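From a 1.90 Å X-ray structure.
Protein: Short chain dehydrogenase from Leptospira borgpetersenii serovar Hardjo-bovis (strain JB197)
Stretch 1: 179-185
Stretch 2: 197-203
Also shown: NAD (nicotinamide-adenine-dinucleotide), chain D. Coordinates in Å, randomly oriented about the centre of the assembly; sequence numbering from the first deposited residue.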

# COMPACT_ATOMS: atom_id res chain seq x y z
N GLY B 179 -7.31 3.76 17.44
CA GLY B 179 -6.17 4.20 18.23
C GLY B 179 -4.84 3.71 17.67
O GLY B 179 -3.84 4.42 17.74
N ILE B 180 -4.82 2.48 17.14
CA ILE B 180 -3.60 1.93 16.55
C ILE B 180 -3.27 2.64 15.25
O ILE B 180 -2.09 2.91 14.95
N ILE B 181 -4.28 2.90 14.43
CA ILE B 181 -4.05 3.66 13.20
C ILE B 181 -3.45 5.02 13.52
O ILE B 181 -2.53 5.48 12.84
N HIS B 182 -3.94 5.68 14.57
CA HIS B 182 -3.43 7.02 14.85
C HIS B 182 -2.08 6.94 15.57
O HIS B 182 -1.23 7.82 15.37
N PHE B 183 -1.87 5.90 16.37
CA PHE B 183 -0.55 5.66 16.96
C PHE B 183 0.51 5.46 15.87
O PHE B 183 1.66 5.90 16.02
N THR B 184 0.13 4.80 14.78
CA THR B 184 1.04 4.63 13.65
C THR B 184 1.53 5.96 13.12
O THR B 184 2.73 6.15 12.87
N LYS B 185 0.61 6.91 12.92
CA LYS B 185 0.99 8.25 12.48
C LYS B 185 1.84 8.95 13.53
O LYS B 185 2.83 9.61 13.20
N ARG B 197 10.80 3.70 10.19
CA ARG B 197 9.50 3.87 9.55
C ARG B 197 8.43 3.09 10.30
O ARG B 197 8.69 2.02 10.86
N VAL B 198 7.20 3.62 10.27
CA VAL B 198 6.06 3.03 10.98
C VAL B 198 4.84 3.14 10.08
O VAL B 198 4.46 4.25 9.68
N ASN B 199 4.24 1.99 9.74
CA ASN B 199 3.04 1.96 8.90
C ASN B 199 2.05 0.96 9.49
O ASN B 199 2.34 0.27 10.47
N CYS B 200 0.87 0.90 8.89
CA CYS B 200 -0.22 0.09 9.40
C CYS B 200 -0.92 -0.59 8.23
O CYS B 200 -1.08 0.02 7.16
N ILE B 201 -1.36 -1.83 8.43
CA ILE B 201 -2.24 -2.50 7.47
C ILE B 201 -3.57 -2.76 8.14
O ILE B 201 -3.61 -3.27 9.27
N SER B 202 -4.66 -2.39 7.46
CA SER B 202 -6.00 -2.63 7.98
C SER B 202 -6.71 -3.65 7.09
O SER B 202 -7.23 -3.30 6.02
N PRO B 203 -6.73 -4.92 7.48
CA PRO B 203 -7.42 -5.93 6.67
C PRO B 203 -8.92 -5.76 6.71
O PRO B 203 -9.50 -5.29 7.69

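The helix formed by residues 179-185 packs along the strand 197-203, the two running in nearly opposite directions (156°) with their axes 7.5 Å apart at closest approach. No hydrogen bond joins them, and the 271 Å² buried between them comes from van der Waals packing.

Gly179, without a side chain, takes no part in the contact. Ile180 points sideways from the strand in an m,t rotamer, which leaves its CG2 4.3 Å from SG of Cys200, a loose apolar contact. Ile181, also m,t, starts out sideways as well, but its end comes nearer to the strand: CG1 lies 4.1 Å from Cys200 SG, and CD1 reaches 3.7 Å from OG of Ser202. Cys200 (t) and Ser202 (m) both point toward the helix, and the Ser202 hydroxyl finds its hydrogen-bonding partner elsewhere in the structure. His182 is out of reach, and Phe183 (t) comes no nearer than 6.0 Å, from its CE2 to CG1 of Val198.

Thr184 is the centre of the packing, with 83 Å² covered by the strand. It points toward the strand opposite Asn199, the two CA atoms being 5.8 Å apart. Because Asn199 directs its own side chain away, its backbone is open to approach, and Thr184 CG2 comes within 3.4 Å of Asn199 C. Thr184 CG2 also lies 3.9 Å from CG1 of Val198, a t rotamer pointing toward the helix. In the m rotamer, Thr184 OG1 donates a 2.8 Å hydrogen bond to Ile180 O, one turn back, and is also hydrogen-bonded elsewhere in the structure; it sits 3.5 Å from Cys200 CB. Lys185 points away and makes no contact with the strand.

Beyond this interface, the strand ends beside the cofactor, where Pro203 O is 3.3 Å from C5N of NAD.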

# COMPACT_ATOMS: atom_id res chain seq x y z
CB ILE B 180 -3.75 0.41 16.35
CG1 ILE B 180 -3.68 -0.32 17.69
CG2 ILE B 180 -2.68 -0.15 15.38
CD1 ILE B 180 -4.32 -1.71 17.64
CB ILE B 181 -5.36 3.76 12.41
CG1 ILE B 181 -5.75 2.38 11.86
CG2 ILE B 181 -5.23 4.77 11.27
CD1 ILE B 181 -7.18 2.32 11.30
CB HIS B 182 -4.44 7.83 15.67
CG HIS B 182 -4.29 9.31 15.50
ND1 HIS B 182 -4.25 9.91 14.26
CD2 HIS B 182 -4.16 10.32 16.41
CE1 HIS B 182 -4.10 11.22 14.41
NE2 HIS B 182 -4.05 11.49 15.70
CB PHE B 183 -0.60 4.42 17.86
CG PHE B 183 0.73 4.05 18.46
CD1 PHE B 183 1.33 4.88 19.40
CD2 PHE B 183 1.37 2.89 18.10
CE1 PHE B 183 2.57 4.55 19.97
CE2 PHE B 183 2.60 2.54 18.66
CZ PHE B 183 3.19 3.37 19.60
CB THR B 184 0.32 3.85 12.56
OG1 THR B 184 -0.06 2.56 13.06
CG2 THR B 184 1.21 3.69 11.34
CB LYS B 185 -0.26 9.09 12.18
CG LYS B 185 -1.21 8.47 11.14
CD LYS B 185 -2.44 9.36 10.94
CE LYS B 185 -3.21 8.99 9.68
NZ LYS B 185 -3.65 7.58 9.71
CB ARG B 197 9.54 3.40 8.08
CG ARG B 197 10.54 4.15 7.23
CD ARG B 197 10.28 3.95 5.74
NE ARG B 197 10.78 2.67 5.22
CZ ARG B 197 10.00 1.70 4.75
NH1 ARG B 197 8.67 1.85 4.74
NH2 ARG B 197 10.56 0.59 4.27
CB VAL B 198 5.77 3.72 12.32
CG1 VAL B 198 4.67 2.96 13.09
CG2 VAL B 198 7.06 3.88 13.19
CB ASN B 199 3.37 1.61 7.44
CG ASN B 199 4.24 2.66 6.78
OD1 ASN B 199 3.78 3.76 6.48
ND2 ASN B 199 5.52 2.33 6.55
CB CYS B 200 -1.22 0.95 10.19
SG CYS B 200 -2.45 0.01 11.12
CB ILE B 201 -1.62 -3.81 6.93
CG1 ILE B 201 -0.57 -3.48 5.87
CG2 ILE B 201 -2.70 -4.68 6.28
CD1 ILE B 201 0.08 -4.70 5.24
CB SER B 202 -6.81 -1.33 8.05
OG SER B 202 -6.29 -0.46 9.05
CB PRO B 203 -7.02 -7.26 7.34
CG PRO B 203 -5.82 -6.93 8.19
CD PRO B 203 -6.02 -5.51 8.63
PA NAD D . -6.38 -14.61 15.54
O1A NAD D . -7.43 -14.57 16.68
O2A NAD D . -6.36 -15.79 14.57
O5B NAD D . -4.87 -14.41 16.14
C5B NAD D . -4.54 -13.47 17.14
C4B NAD D . -3.29 -14.04 17.76
O4B NAD D . -2.92 -13.04 18.79
C3B NAD D . -3.51 -15.38 18.48
O3B NAD D . -2.47 -16.32 18.13
C2B NAD D . -3.37 -15.01 19.96
O2B NAD D . -2.84 -16.09 20.74
C1B NAD D . -2.46 -13.76 19.91
N9A NAD D . -2.61 -13.07 21.19
C8A NAD D . -3.77 -12.88 21.94
N7A NAD D . -3.52 -12.27 23.07
C5A NAD D . -2.14 -12.07 23.08
C6A NAD D . -1.26 -11.51 24.01
N6A NAD D . -1.69 -11.00 25.18
N1A NAD D . 0.04 -11.47 23.70
C2A NAD D . 0.48 -11.97 22.54
N3A NAD D . -0.28 -12.54 21.60
C4A NAD D . -1.58 -12.57 21.92
O3 NAD D . -6.47 -13.24 14.68
PN NAD D . -6.24 -12.90 13.12
O1N NAD D . -7.57 -12.94 12.34
O2N NAD D . -4.97 -13.64 12.68
O5D NAD D . -5.94 -11.26 13.37
C5D NAD D . -4.61 -10.80 13.37
C4D NAD D . -4.68 -9.28 13.40
O4D NAD D . -5.52 -8.76 12.29
C3D NAD D . -5.39 -8.80 14.66
O3D NAD D . -4.84 -7.55 15.11
C2D NAD D . -6.86 -8.51 14.23
O2D NAD D . -7.50 -7.52 15.01
C1D NAD D . -6.59 -8.00 12.79
N1N NAD D . -7.75 -8.19 11.84
C2N NAD D . -8.28 -9.43 11.63
C3N NAD D . -9.34 -9.55 10.76
C7N NAD D . -9.92 -10.91 10.54
O7N NAD D . -10.97 -10.99 9.91
N7N NAD D . -9.27 -11.98 11.03
C4N NAD D . -9.82 -8.41 10.11
C5N NAD D . -9.27 -7.18 10.35
C6N NAD D . -8.20 -7.09 11.23